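Local structure of aspartate--tRNA(Asp/Asn) ligase (Sulfolobus tokodaii, 1WYD) at residues K244-I249 / F397-A402; Q240-I245 / F344-K349; L141-E146 / V250-E255. The protein activates L-aspartate with ATP and probably charges both tRNA(Asp) and tRNA(Asn) with it, as a non-discriminating class II aminoacyl-tRNA synthetase. All coordinates share one frame; numbering follows the deposited sequence.

Interaction 1 of 3, residues K244-I249 / F397-A402; sequences KILHNI and FGMGLA
Ile245 O takes the helical hydrogen bond from Ile249 N at 2.9 Å, and this turn carries both isoleucines on the flank of helix 235-256 that faces strand 394-400. Everything crossing the gap is apolar. Ile245 ends in CD1, which meets Phe397 CZ at 4.0 Å, end-on to the rim of the ring and in its plane; the two side chains run at each other from opposite directions. Phe397 reaches this far with CG between its backbone N and carbonyl carbon (chi1 67°). Two residues on, Met399 slants across Leu246, its SD 4.0 Å from Leu246 CD2. The thioether bends at its last torsion (chi3 75°), and the methyl CE comes to 4.4 Å from Ile249 CD1. The axes of 244-249 and 397-400 run 26° apart in the same sense. Strand 394-400 and helix 401-409 form the strand-helix pair of class II motif 3; in the catalytic sheet the strand is hydrogen-bonded between 222-231 and 351-358. Phe397 and Met399 supply its helix-facing side chains, alternating with Gly398 and Gly400. Gly400 is the N-cap of helix 401-409, and the run from Gly400 to Arg403 is predicted to bind ATP. Val354 of strand 351-358 touches both Phe397 and Met399.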
loop_
_atom_site.group_PDB
_atom_site.type_symbol
_atom_site.label_atom_id
_atom_site.label_comp_id
_atom_site.label_asym_id
_atom_site.label_seq_id
_atom_site.Cartn_x
_atom_site.Cartn_y
_atom_site.Cartn_z
ATOM N N LYS B 244 9.235 -3.274 18.236
ATOM C CA LYS B 244 8.552 -4.542 18.034
ATOM C C LYS B 244 8.307 -4.878 16.561
ATOM O O LYS B 244 8.397 -6.042 16.157
ATOM C CB LYS B 244 7.238 -4.564 18.826
ATOM C CG LYS B 244 7.458 -4.659 20.350
ATOM C CD LYS B 244 6.308 -4.001 21.180
ATOM C CE LYS B 244 5.144 -4.965 21.446
ATOM N NZ LYS B 244 4.224 -4.450 22.542
ATOM N N ILE B 245 7.963 -3.846 15.781
ATOM C CA ILE B 245 7.819 -3.925 14.325
ATOM C C ILE B 245 9.116 -4.438 13.676
ATOM O O ILE B 245 9.122 -5.443 12.978
ATOM C CB ILE B 245 7.432 -2.511 13.765
ATOM C CG1 ILE B 245 5.996 -2.134 14.169
ATOM C CG2 ILE B 245 7.641 -2.430 12.221
ATOM C CD1 ILE B 245 5.555 -0.822 13.588
ATOM N N LEU B 246 10.211 -3.740 13.942
ATOM C CA LEU B 246 11.510 -4.050 13.340
ATOM C C LEU B 246 11.968 -5.434 13.705
ATOM O O LEU B 246 12.544 -6.145 12.897
ATOM C CB LEU B 246 12.557 -3.069 13.826
ATOM C CG LEU B 246 12.529 -1.640 13.321
ATOM C CD1 LEU B 246 13.763 -0.944 13.844
ATOM C CD2 LEU B 246 12.552 -1.651 11.817
ATOM N N HIS B 247 11.680 -5.814 14.935
ATOM C CA HIS B 247 11.981 -7.137 15.421
ATOM C C HIS B 247 11.194 -8.176 14.642
ATOM O O HIS B 247 11.739 -9.219 14.240
ATOM C CB HIS B 247 11.666 -7.225 16.922
ATOM C CG HIS B 247 12.068 -8.521 17.534
ATOM N ND1 HIS B 247 13.362 -8.782 17.933
ATOM C CD2 HIS B 247 11.369 -9.653 17.751
ATOM C CE1 HIS B 247 13.435 -10.010 18.411
ATOM N NE2 HIS B 247 12.241 -10.563 18.301
ATOM N N ASN B 248 9.918 -7.923 14.404
ATOM C CA ASN B 248 9.146 -8.922 13.659
ATOM C C ASN B 248 9.584 -8.998 12.191
ATOM O O ASN B 248 9.502 -10.075 11.549
ATOM C CB ASN B 248 7.659 -8.635 13.798
ATOM C CG ASN B 248 6.794 -9.695 13.185
ATOM O OD1 ASN B 248 6.859 -10.860 13.585
ATOM N ND2 ASN B 248 5.921 -9.292 12.232
ATOM N N ILE B 249 10.052 -7.849 11.678
ATOM C CA ILE B 249 10.570 -7.729 10.333
ATOM C C ILE B 249 11.819 -8.591 10.188
ATOM O O ILE B 249 11.834 -9.520 9.408
ATOM C CB ILE B 249 10.830 -6.213 9.937
ATOM C CG1 ILE B 249 9.505 -5.496 9.702
ATOM C CG2 ILE B 249 11.620 -6.129 8.665
ATOM C CD1 ILE B 249 9.624 -4.038 9.494
ATOM N N PHE B 397 5.538 8.144 13.404
ATOM C CA PHE B 397 6.803 8.084 12.682
ATOM C C PHE B 397 6.617 7.718 11.202
ATOM O O PHE B 397 5.543 7.293 10.754
ATOM C CB PHE B 397 7.749 7.063 13.340
ATOM C CG PHE B 397 7.280 5.630 13.224
ATOM C CD1 PHE B 397 6.795 4.955 14.348
ATOM C CD2 PHE B 397 7.374 4.947 12.021
ATOM C CE1 PHE B 397 6.367 3.645 14.252
ATOM C CE2 PHE B 397 6.938 3.658 11.894
ATOM C CZ PHE B 397 6.438 2.990 13.006
ATOM N N GLY B 398 7.698 7.893 10.460
ATOM C CA GLY B 398 7.772 7.505 9.067
ATOM C C GLY B 398 9.121 6.836 8.905
ATOM O O GLY B 398 10.151 7.327 9.439
ATOM N N MET B 399 9.078 5.679 8.237
ATOM C CA MET B 399 10.238 4.909 7.853
ATOM C C MET B 399 10.268 4.779 6.324
ATOM O O MET B 399 9.247 4.500 5.700
ATOM C CB MET B 399 10.122 3.539 8.464
ATOM C CG MET B 399 10.954 2.448 7.819
ATOM S SD MET B 399 11.242 1.079 9.139
ATOM C CE MET B 399 9.720 0.339 9.186
ATOM N N GLY B 400 11.463 4.901 5.749
ATOM C CA GLY B 400 11.623 4.724 4.338
ATOM C C GLY B 400 11.790 3.276 4.018
ATOM O O GLY B 400 12.716 2.660 4.512
ATOM N N LEU B 401 10.918 2.736 3.164
ATOM C CA LEU B 401 11.047 1.374 2.765
ATOM C C LEU B 401 12.434 1.045 2.203
ATOM O O LEU B 401 13.131 0.149 2.708
ATOM C CB LEU B 401 9.910 0.955 1.842
ATOM C CG LEU B 401 9.877 -0.476 1.288
ATOM C CD1 LEU B 401 9.950 -1.575 2.447
ATOM C CD2 LEU B 401 8.649 -0.698 0.413
ATOM N N ALA B 402 12.887 1.768 1.212
ATOM C CA ALA B 402 14.114 1.338 0.590
ATOM C C ALA B 402 15.346 1.524 1.496
ATOM O O ALA B 402 16.319 0.772 1.361
ATOM C CB ALA B 402 14.303 1.999 -0.733
#

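Interaction 2 of 3, residues Q240-I245 / F344-K349; sequences QLLEKI and FDLIYK
Leu242 touches both Phe344 and Leu346 with its CD2 methyl, two residues of strand 343-348 whose CB atoms are directed at the helix. The methyl lies 3.9 Å from Phe344 CE2, meeting the ring at a slant, and 4.2 Å from Leu346 CD2. Leu242 gets there with CG swung away from its backbone N (chi1 151°), so that the branch extends off helix 235-256 toward the sheet. Phe318 on the adjoining strand 316-320 sets its ring nearly perpendicular to that of Phe344 and also touches Leu242 and Leu346, while Val354 on the other neighbouring strand touches both leucines. The Leu242 side chain thus touches residues of three adjacent strands. Between the two apolar residues, Asp345 turns away from the helix and forms a salt bridge through OD1 with Arg327 NH2; its OD2 lies close to Glu352 OE1, on a residue predicted to bind magnesium and ATP. Phe344 and Leu346 therefore face the helix while Asp345, between them, faces the predicted metal site. The arrangement is that of a helix packed on the antiparallel sheet of the class II synthetase catalytic domain, close to the predicted ATP and magnesium site.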
loop_
_atom_site.group_PDB
_atom_site.type_symbol
_atom_site.label_atom_id
_atom_site.label_comp_id
_atom_site.label_asym_id
_atom_site.label_seq_id
_atom_site.Cartn_x
_atom_site.Cartn_y
_atom_site.Cartn_z
ATOM N N GLN B 240 8.858 2.271 21.110
ATOM C CA GLN B 240 8.626 0.875 21.521
ATOM C C GLN B 240 7.754 0.048 20.576
ATOM O O GLN B 240 7.880 -1.178 20.502
ATOM C CB GLN B 240 7.977 0.842 22.887
ATOM C CG GLN B 240 8.962 0.773 23.987
ATOM C CD GLN B 240 8.270 0.843 25.331
ATOM O OE1 GLN B 240 7.211 0.212 25.532
ATOM N NE2 GLN B 240 8.836 1.629 26.246
ATOM N N LEU B 241 6.819 0.707 19.900
ATOM C CA LEU B 241 6.036 0.036 18.863
ATOM C C LEU B 241 6.977 -0.354 17.719
ATOM O O LEU B 241 6.951 -1.497 17.232
ATOM C CB LEU B 241 4.941 0.975 18.362
ATOM C CG LEU B 241 3.635 0.488 17.736
ATOM C CD1 LEU B 241 3.295 1.450 16.610
ATOM C CD2 LEU B 241 3.668 -0.934 17.217
ATOM N N LEU B 242 7.818 0.597 17.303
ATOM C CA LEU B 242 8.665 0.406 16.136
ATOM C C LEU B 242 9.668 -0.710 16.422
ATOM O O LEU B 242 9.860 -1.587 15.596
ATOM C CB LEU B 242 9.320 1.736 15.707
ATOM C CG LEU B 242 10.663 1.764 15.020
ATOM C CD1 LEU B 242 10.498 1.547 13.525
ATOM C CD2 LEU B 242 11.283 3.062 15.281
ATOM N N GLU B 243 10.273 -0.679 17.604
ATOM C CA GLU B 243 11.128 -1.763 18.096
ATOM C C GLU B 243 10.477 -3.118 17.819
ATOM O O GLU B 243 11.076 -4.003 17.204
ATOM C CB GLU B 243 11.403 -1.594 19.612
ATOM C CG GLU B 243 12.475 -0.555 19.986
ATOM C CD GLU B 243 12.749 -0.428 21.501
ATOM O OE1 GLU B 243 11.872 -0.785 22.343
ATOM O OE2 GLU B 243 13.858 0.044 21.863
ATOM N N LYS B 244 9.235 -3.274 18.236
ATOM C CA LYS B 244 8.552 -4.542 18.034
ATOM C C LYS B 244 8.307 -4.878 16.561
ATOM O O LYS B 244 8.397 -6.042 16.157
ATOM C CB LYS B 244 7.238 -4.564 18.826
ATOM C CG LYS B 244 7.458 -4.659 20.350
ATOM C CD LYS B 244 6.308 -4.001 21.180
ATOM C CE LYS B 244 5.144 -4.965 21.446
ATOM N NZ LYS B 244 4.224 -4.450 22.542
ATOM N N ILE B 245 7.963 -3.846 15.781
ATOM C CA ILE B 245 7.819 -3.925 14.325
ATOM C C ILE B 245 9.116 -4.438 13.676
ATOM O O ILE B 245 9.122 -5.443 12.978
ATOM C CB ILE B 245 7.432 -2.511 13.765
ATOM C CG1 ILE B 245 5.996 -2.134 14.169
ATOM C CG2 ILE B 245 7.641 -2.430 12.221
ATOM C CD1 ILE B 245 5.555 -0.822 13.588
ATOM N N PHE B 344 12.823 11.713 17.613
ATOM C CA PHE B 344 13.865 10.706 17.429
ATOM C C PHE B 344 14.181 10.473 15.968
ATOM O O PHE B 344 13.317 10.588 15.122
ATOM C CB PHE B 344 13.464 9.393 18.094
ATOM C CG PHE B 344 12.363 8.640 17.387
ATOM C CD1 PHE B 344 11.031 8.928 17.643
ATOM C CD2 PHE B 344 12.664 7.631 16.485
ATOM C CE1 PHE B 344 10.007 8.246 17.003
ATOM C CE2 PHE B 344 11.650 6.928 15.840
ATOM C CZ PHE B 344 10.311 7.244 16.104
ATOM N N ASP B 345 15.430 10.141 15.679
ATOM C CA ASP B 345 15.771 9.439 14.442
ATOM C C ASP B 345 16.199 8.024 14.803
ATOM O O ASP B 345 16.827 7.822 15.845
ATOM C CB ASP B 345 16.902 10.145 13.701
ATOM C CG ASP B 345 16.501 11.533 13.225
ATOM O OD1 ASP B 345 15.403 11.981 13.571
ATOM O OD2 ASP B 345 17.221 12.269 12.540
ATOM N N LEU B 346 15.840 7.045 13.969
ATOM C CA LEU B 346 16.468 5.734 14.071
ATOM C C LEU B 346 17.524 5.589 13.000
ATOM O O LEU B 346 17.213 5.650 11.801
ATOM C CB LEU B 346 15.468 4.572 13.979
ATOM C CG LEU B 346 16.096 3.164 14.103
ATOM C CD1 LEU B 346 16.776 2.913 15.506
ATOM C CD2 LEU B 346 15.114 2.078 13.813
ATOM N N ILE B 347 18.767 5.394 13.450
ATOM C CA ILE B 347 19.912 5.146 12.577
ATOM C C ILE B 347 20.307 3.685 12.533
ATOM O O ILE B 347 20.439 3.019 13.595
ATOM C CB ILE B 347 21.138 5.955 13.044
ATOM C CG1 ILE B 347 20.746 7.380 13.454
ATOM C CG2 ILE B 347 22.267 5.902 11.991
ATOM C CD1 ILE B 347 20.380 8.298 12.276
ATOM N N TYR B 348 20.532 3.196 11.317
ATOM C CA TYR B 348 21.270 1.955 11.091
ATOM C C TYR B 348 22.648 2.218 10.502
ATOM O O TYR B 348 22.760 2.623 9.340
ATOM C CB TYR B 348 20.501 1.020 10.161
ATOM C CG TYR B 348 21.309 -0.180 9.736
ATOM C CD1 TYR B 348 21.805 -0.294 8.443
ATOM C CD2 TYR B 348 21.586 -1.203 10.637
ATOM C CE1 TYR B 348 22.545 -1.405 8.053
ATOM C CE2 TYR B 348 22.324 -2.304 10.249
ATOM C CZ TYR B 348 22.789 -2.402 8.953
ATOM O OH TYR B 348 23.530 -3.513 8.576
ATOM N N LYS B 349 23.683 1.934 11.292
ATOM C CA LYS B 349 25.084 2.353 11.045
ATOM C C LYS B 349 25.260 3.854 10.786
ATOM O O LYS B 349 25.413 4.628 11.712
ATOM C CB LYS B 349 25.754 1.493 9.959
ATOM C CG LYS B 349 25.789 0.014 10.330
ATOM C CD LYS B 349 26.711 -0.813 9.452
ATOM C CE LYS B 349 26.446 -2.284 9.756
ATOM N NZ LYS B 349 27.160 -3.265 8.887
#

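Interaction 3 of 3, residues L141-E146 / V250-E255; sequences LKAFRE and VKTIKE
Thr252 sits against Ala143 where two long helices come close, with CA atoms 6.6 Å apart at this pair. Thr252 OG1 is 3.4 Å from the Ala143 CB methyl, and Thr252 CB also packs on it. Helix 128-150 is the long helix of class II motif 1, which in class II synthetases contributes to the dimer interface, and helix 235-256 packs across it. On the partly exposed side of the pair, Lys142 crosses Thr252 at a slant: its chain folds at chi2 and chi3, and NZ ends 3.8 Å from Thr252 CG2. A single water ties the polar ends together. It accepts from Lys142 NZ at 2.8 Å and donates to Thr252 OG1 at 2.9 Å. It also donates to Glu146 OE2, at a short 2.5 Å whose exact length is doubtful. The two helices thus share a bridge although no direct hydrogen bond joins these segments. Further out, Glu256 makes a salt bridge with Lys142 NZ and probably helps to hold the bend of that chain. On the flank of helix 128-150 turned toward the second subunit, Arg145 NH1 pairs with Glu155 of that subunit in a salt bridge. Thr252 is positioned from within its own helix: with chi1 at -57°, OG1 lies beside the backbone N and bonds to Asn248 O one turn earlier. Asn248 ND2 in turn bonds to both Glu146 OE2 and Ala143 O.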
loop_
_atom_site.group_PDB
_atom_site.type_symbol
_atom_site.label_atom_id
_atom_site.label_comp_id
_atom_site.label_asym_id
_atom_site.label_seq_id
_atom_site.Cartn_x
_atom_site.Cartn_y
_atom_site.Cartn_z
ATOM N N LEU B 141 6.957 -6.010 4.201
ATOM C CA LEU B 141 5.738 -5.231 4.319
ATOM C C LEU B 141 4.665 -6.015 5.090
ATOM O O LEU B 141 3.892 -5.450 5.901
ATOM C CB LEU B 141 5.242 -4.793 2.924
ATOM C CG LEU B 141 6.158 -3.770 2.194
ATOM C CD1 LEU B 141 5.936 -3.822 0.684
ATOM C CD2 LEU B 141 5.956 -2.342 2.691
ATOM N N LYS B 142 4.624 -7.309 4.802
ATOM C CA LYS B 142 3.738 -8.244 5.459
ATOM C C LYS B 142 4.016 -8.179 6.971
ATOM O O LYS B 142 3.095 -7.994 7.755
ATOM C CB LYS B 142 3.964 -9.664 4.879
ATOM C CG LYS B 142 2.879 -10.660 5.219
ATOM C CD LYS B 142 3.416 -12.082 5.473
ATOM C CE LYS B 142 4.596 -12.081 6.473
ATOM N NZ LYS B 142 4.746 -13.343 7.263
ATOM N N ALA B 143 5.285 -8.245 7.357
ATOM C CA ALA B 143 5.649 -8.313 8.778
ATOM C C ALA B 143 5.356 -6.996 9.440
ATOM O O ALA B 143 5.047 -6.953 10.646
ATOM C CB ALA B 143 7.126 -8.671 8.982
ATOM N N PHE B 144 5.439 -5.926 8.649
ATOM C CA PHE B 144 5.184 -4.583 9.147
ATOM C C PHE B 144 3.712 -4.487 9.509
ATOM O O PHE B 144 3.365 -3.997 10.558
ATOM C CB PHE B 144 5.558 -3.568 8.052
ATOM C CG PHE B 144 5.140 -2.144 8.336
ATOM C CD1 PHE B 144 5.896 -1.342 9.204
ATOM C CD2 PHE B 144 4.017 -1.583 7.686
ATOM C CE1 PHE B 144 5.550 -0.034 9.463
ATOM C CE2 PHE B 144 3.643 -0.244 7.930
ATOM C CZ PHE B 144 4.437 0.547 8.822
ATOM N N ARG B 145 2.839 -4.938 8.616
ATOM C CA ARG B 145 1.420 -4.736 8.822
ATOM C C ARG B 145 0.940 -5.691 9.922
ATOM O O ARG B 145 0.143 -5.318 10.784
ATOM C CB ARG B 145 0.675 -4.941 7.528
ATOM C CG ARG B 145 0.958 -3.879 6.469
ATOM C CD ARG B 145 -0.021 -3.947 5.326
ATOM N NE ARG B 145 0.376 -3.116 4.194
ATOM C CZ ARG B 145 1.079 -3.538 3.149
ATOM N NH1 ARG B 145 1.478 -4.799 3.090
ATOM N NH2 ARG B 145 1.378 -2.699 2.139
ATOM N N GLU B 146 1.459 -6.910 9.902
ATOM C CA GLU B 146 1.105 -7.930 10.896
ATOM C C GLU B 146 1.231 -7.419 12.332
ATOM O O GLU B 146 0.274 -7.486 13.097
ATOM C CB GLU B 146 1.965 -9.168 10.644
ATOM C CG GLU B 146 1.828 -10.289 11.642
ATOM C CD GLU B 146 2.847 -11.363 11.348
ATOM O OE1 GLU B 146 2.444 -12.458 10.892
ATOM O OE2 GLU B 146 4.051 -11.081 11.529
ATOM N N VAL B 250 12.868 -8.291 10.937
ATOM C CA VAL B 250 14.096 -9.077 10.807
ATOM C C VAL B 250 13.868 -10.568 11.097
ATOM O O VAL B 250 14.403 -11.454 10.384
ATOM C CB VAL B 250 15.234 -8.509 11.648
ATOM C CG1 VAL B 250 15.499 -7.024 11.271
ATOM C CG2 VAL B 250 14.901 -8.598 13.095
ATOM N N LYS B 251 13.009 -10.850 12.075
ATOM C CA LYS B 251 12.636 -12.238 12.359
ATOM C C LYS B 251 11.964 -12.912 11.161
ATOM O O LYS B 251 12.241 -14.068 10.861
ATOM C CB LYS B 251 11.728 -12.319 13.593
ATOM C CG LYS B 251 11.548 -13.718 14.173
ATOM C CD LYS B 251 10.411 -13.731 15.206
ATOM C CE LYS B 251 10.357 -15.059 15.979
ATOM N NZ LYS B 251 8.944 -15.562 16.079
ATOM N N THR B 252 11.077 -12.203 10.473
ATOM C CA THR B 252 10.443 -12.790 9.288
ATOM C C THR B 252 11.442 -13.037 8.150
ATOM O O THR B 252 11.378 -14.066 7.454
ATOM C CB THR B 252 9.259 -11.925 8.818
ATOM O OG1 THR B 252 8.299 -11.777 9.887
ATOM C CG2 THR B 252 8.493 -12.631 7.723
ATOM N N ILE B 253 12.354 -12.091 7.945
ATOM C CA ILE B 253 13.335 -12.226 6.886
ATOM C C ILE B 253 14.191 -13.446 7.225
ATOM O O ILE B 253 14.361 -14.321 6.382
ATOM C CB ILE B 253 14.212 -10.956 6.737
ATOM C CG1 ILE B 253 13.369 -9.677 6.616
ATOM C CG2 ILE B 253 15.168 -11.113 5.562
ATOM C CD1 ILE B 253 12.209 -9.719 5.596
ATOM N N LYS B 254 14.685 -13.513 8.467
ATOM C CA LYS B 254 15.468 -14.673 8.977
ATOM C C LYS B 254 14.844 -16.067 8.846
ATOM O O LYS B 254 15.555 -17.035 8.620
ATOM C CB LYS B 254 15.927 -14.435 10.414
ATOM C CG LYS B 254 17.221 -13.650 10.503
ATOM C CD LYS B 254 17.612 -13.313 11.937
ATOM C CE LYS B 254 18.648 -12.182 11.942
ATOM N NZ LYS B 254 19.051 -11.706 13.320
ATOM N N GLU B 255 13.527 -16.174 8.951
ATOM C CA GLU B 255 12.840 -17.461 8.826
ATOM C C GLU B 255 12.281 -17.750 7.441
ATOM O O GLU B 255 12.460 -18.838 6.908
ATOM C CB GLU B 255 11.693 -17.544 9.836
ATOM C CG GLU B 255 12.117 -17.896 11.251
ATOM C CD GLU B 255 11.034 -17.577 12.270
ATOM O OE1 GLU B 255 11.368 -17.440 13.461
ATOM O OE2 GLU B 255 9.844 -17.468 11.881
HETATM O O HOH W 1 5.445 -12.040 9.697
#

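Overall arrangement
All three contacts use helix 235-256, taken at successive levels. Interactions 1 and 2 lie side by side in the buried core, their centres about 7 Å apart: the helix covers two strands of one sheet, and Phe397 CB packs on Phe344 CZ at 3.8 Å between them. Both are apolar throughout, interaction 1 including the Met399 thioether. Interaction 3, further along the helix toward its C-terminus, joins it to the motif 1 helix instead; it is still largely buried, but has partly exposed Lys142 and Glu146 at its edge and a water. Ile245, common to the first two segment pairs, also packs on Phe144 from interaction 3, linking the apolar layer to the helix of interaction 3.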